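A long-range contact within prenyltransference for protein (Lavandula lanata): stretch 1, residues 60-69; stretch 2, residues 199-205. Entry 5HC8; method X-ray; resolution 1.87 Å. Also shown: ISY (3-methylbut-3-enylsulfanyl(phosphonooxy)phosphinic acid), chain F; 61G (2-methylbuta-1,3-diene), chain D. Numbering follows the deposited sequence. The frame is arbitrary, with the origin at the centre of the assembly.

Stretch 1 (60-69) LTIWALSPQN
Stretch 2, residues 199-205: RLSNFFL

A single indole can organise a long-range contact by offering its two faces to different partners, and Trp63 does so here: the sulfur-bearing ligand ISY lies over one face, with its C12 nearby, while Phe203 packs against the opposite face. Trp63 sits on a strand covering at least residues 60-63, where extended backbone (phi near -110° to -90°, psi near 120°) alternates the side chains, so that Thr61 and Trp63 point toward the second stretch and Ile62 points away. With chi1 t and chi2 31°, the indole reaches a type I' turn from Leu200 to Phe203. Ser201 (52/33) and Asn202 (70/33) supply its left-handed corners, and Phe203 N closes it on Leu200 O at 3.0 Å.

Phe203, chi1 t and chi2 39°, forms an offset stack with the five-membered ring of Trp63: centroids 4.4 Å apart, planes at 24°, and Phe203 CD1 3.4 Å from Trp63 CD2. Phe203 CB lies over the six-membered ring of Trp63, 3.6 Å from that ring's centroid, a CH-pi contact alongside the offset stack. At the edge of the indole, near its plane, Trp63 CH2 comes 3.1 Å from Ser201 O. Beyond the stack, Thr61 (m) places its small methyl CG2 at the edge of Phe203, 4.1 Å from Phe203 CZ, and 4.2 Å from Phe204 CZ.

One polar link joins the stretches. Gln68 (m, p, chi3 31°) presents OE1 to Asn202 (t, chi2 43°), whose ND2 donates at 3.2 Å and nearly linearly, 176°; amides suit the place because each carries both donor and acceptor. The contact buries 378 Å² in total, most on Trp63 (108 Å²) and Phe203 (74 Å²), whose broad flat rings suit stacking. Both stretches also bind ISY: Asn69 ND2 donates to ISY O8 at 2.9 Å, Ser201 OG to ISY O5 at 2.7 Å.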

# COMPACT_ATOMS: atom_id res chain seq x y z
N LEU A 60 -12.23 12.68 6.66
CA LEU A 60 -10.81 13.06 6.73
C LEU A 60 -10.16 12.21 7.83
O LEU A 60 -10.62 12.24 8.99
CB LEU A 60 -10.64 14.46 7.18
CG LEU A 60 -9.17 14.93 7.18
CD1 LEU A 60 -8.65 15.07 5.74
CD2 LEU A 60 -9.00 16.21 7.94
N THR A 61 -9.16 11.45 7.46
CA THR A 61 -8.35 10.69 8.45
C THR A 61 -6.98 11.31 8.62
O THR A 61 -6.30 11.56 7.62
CB THR A 61 -8.21 9.24 8.00
OG1 THR A 61 -9.48 8.60 7.98
CG2 THR A 61 -7.31 8.49 8.97
N ILE A 62 -6.59 11.60 9.87
CA ILE A 62 -5.23 12.05 10.15
C ILE A 62 -4.53 10.97 10.96
O ILE A 62 -5.01 10.50 12.00
CB ILE A 62 -5.19 13.38 10.93
CG1 ILE A 62 -5.81 14.50 10.10
CG2 ILE A 62 -3.77 13.69 11.38
CD1 ILE A 62 -5.98 15.83 10.87
N TRP A 63 -3.43 10.48 10.43
CA TRP A 63 -2.63 9.45 11.15
C TRP A 63 -1.64 10.11 12.05
O TRP A 63 -0.80 10.88 11.57
CB TRP A 63 -1.83 8.61 10.19
CG TRP A 63 -1.23 7.35 10.75
CD1 TRP A 63 -1.69 6.53 11.78
CD2 TRP A 63 -0.07 6.70 10.24
NE1 TRP A 63 -0.87 5.43 11.89
CE2 TRP A 63 0.08 5.48 10.92
CE3 TRP A 63 0.79 6.98 9.18
CZ2 TRP A 63 1.15 4.61 10.65
CZ3 TRP A 63 1.82 6.13 8.96
CH2 TRP A 63 1.95 4.96 9.64
N ALA A 64 -1.72 9.82 13.35
CA ALA A 64 -0.88 10.55 14.35
C ALA A 64 0.15 9.64 15.04
O ALA A 64 1.14 10.11 15.60
CB ALA A 64 -1.76 11.19 15.40
N LEU A 65 -0.09 8.34 15.05
CA LEU A 65 0.81 7.53 15.85
C LEU A 65 0.70 6.10 15.38
O LEU A 65 -0.37 5.58 15.36
CB LEU A 65 0.45 7.66 17.31
CG LEU A 65 1.51 7.02 18.21
CD1 LEU A 65 2.68 7.94 18.45
CD2 LEU A 65 0.89 6.63 19.55
N SER A 66 1.82 5.56 14.95
CA SER A 66 1.97 4.16 14.59
C SER A 66 2.46 3.28 15.74
O SER A 66 3.00 3.81 16.73
CB SER A 66 2.98 3.99 13.42
OG SER A 66 4.32 4.18 13.83
N PRO A 67 2.34 1.94 15.59
CA PRO A 67 2.93 1.08 16.65
C PRO A 67 4.43 1.27 16.73
O PRO A 67 4.99 1.32 17.82
CB PRO A 67 2.61 -0.34 16.20
CG PRO A 67 1.33 -0.16 15.40
CD PRO A 67 1.54 1.15 14.65
N GLN A 68 5.06 1.35 15.56
CA GLN A 68 6.49 1.62 15.49
C GLN A 68 6.97 2.84 16.26
O GLN A 68 8.06 2.84 16.88
CB GLN A 68 6.91 1.75 14.00
CG GLN A 68 6.89 0.43 13.19
CD GLN A 68 5.48 -0.16 12.92
OE1 GLN A 68 4.49 0.57 12.78
NE2 GLN A 68 5.39 -1.52 12.92
N ASN A 69 6.16 3.91 16.25
CA ASN A 69 6.45 5.08 16.99
C ASN A 69 6.65 4.87 18.50
O ASN A 69 7.24 5.73 19.16
CB ASN A 69 5.33 6.11 16.88
CG ASN A 69 5.23 6.81 15.50
OD1 ASN A 69 4.16 7.39 15.16
ND2 ASN A 69 6.32 6.85 14.77
N ARG A 199 6.58 6.37 0.91
CA ARG A 199 6.40 5.08 1.56
C ARG A 199 5.19 5.27 2.50
O ARG A 199 4.81 6.39 2.82
CB ARG A 199 7.64 4.59 2.34
CG ARG A 199 8.16 5.54 3.41
CD ARG A 199 9.25 4.92 4.25
NE ARG A 199 9.81 5.90 5.21
CZ ARG A 199 10.91 6.63 5.03
NH1 ARG A 199 11.66 6.49 3.96
NH2 ARG A 199 11.25 7.50 5.99
N LEU A 200 4.63 4.15 2.89
CA LEU A 200 3.44 4.06 3.74
C LEU A 200 3.78 3.98 5.20
O LEU A 200 2.93 4.35 6.04
CB LEU A 200 2.60 2.85 3.30
CG LEU A 200 2.19 2.89 1.81
CD1 LEU A 200 1.49 1.56 1.49
CD2 LEU A 200 1.26 4.05 1.52
N SER A 201 4.98 3.50 5.54
CA SER A 201 5.34 3.39 6.96
C SER A 201 4.35 2.66 7.87
O SER A 201 4.20 2.97 9.05
CB SER A 201 5.69 4.76 7.57
OG SER A 201 6.62 5.42 6.74
N ASN A 202 3.68 1.68 7.30
CA ASN A 202 2.75 0.79 7.98
C ASN A 202 1.47 1.52 8.38
O ASN A 202 0.81 1.24 9.41
CB ASN A 202 3.42 -0.04 9.10
CG ASN A 202 2.50 -1.08 9.66
OD1 ASN A 202 1.79 -1.75 8.93
ND2 ASN A 202 2.46 -1.17 10.98
N PHE A 203 1.09 2.50 7.53
CA PHE A 203 -0.30 2.99 7.57
C PHE A 203 -1.24 1.94 6.96
O PHE A 203 -0.93 0.73 6.86
CB PHE A 203 -0.36 4.38 6.89
CG PHE A 203 -1.64 5.18 7.09
CD1 PHE A 203 -2.36 5.22 8.29
CD2 PHE A 203 -2.06 6.00 6.05
CE1 PHE A 203 -3.51 5.94 8.43
CE2 PHE A 203 -3.24 6.77 6.18
CZ PHE A 203 -3.95 6.77 7.39
N PHE A 204 -2.44 2.39 6.55
CA PHE A 204 -3.31 1.52 5.79
C PHE A 204 -2.59 0.72 4.73
O PHE A 204 -1.74 1.24 3.96
CB PHE A 204 -4.41 2.34 5.02
CG PHE A 204 -5.40 3.11 5.85
CD1 PHE A 204 -5.94 2.61 7.02
CD2 PHE A 204 -5.85 4.35 5.41
CE1 PHE A 204 -6.83 3.35 7.75
CE2 PHE A 204 -6.80 5.11 6.14
CZ PHE A 204 -7.32 4.59 7.32
N LEU A 205 -2.99 -0.53 4.58
CA LEU A 205 -2.49 -1.37 3.53
C LEU A 205 -3.71 -1.92 2.78
O LEU A 205 -3.85 -1.64 1.62
CB LEU A 205 -1.62 -2.54 4.10
CG LEU A 205 -0.36 -2.03 4.84
CD1 LEU A 205 0.36 -3.25 5.47
CD2 LEU A 205 0.58 -1.30 3.96
P1 ISY F . 9.19 6.48 8.86
O2 ISY F . 8.01 6.63 10.01
P3 ISY F . 7.43 7.94 10.67
O4 ISY F . 9.29 7.79 7.97
O5 ISY F . 9.03 5.21 7.98
O6 ISY F . 10.47 6.33 9.66
O7 ISY F . 8.49 8.97 10.82
O8 ISY F . 6.61 7.52 11.98
S9 ISY F . 6.10 8.73 9.19
C10 ISY F . 4.65 7.76 9.52
C11 ISY F . 3.72 8.80 10.10
C12 ISY F . 2.95 8.54 11.36
C13 ISY F . 2.06 9.59 11.86
C14 ISY F . 3.21 7.35 12.21
CAC 61G D . 4.38 10.37 14.89
CAE 61G D . 4.12 11.90 14.95
CAB 61G D . 2.91 12.58 15.54
CAD 61G D . 5.02 12.73 14.24
CAA 61G D . 6.12 12.02 13.69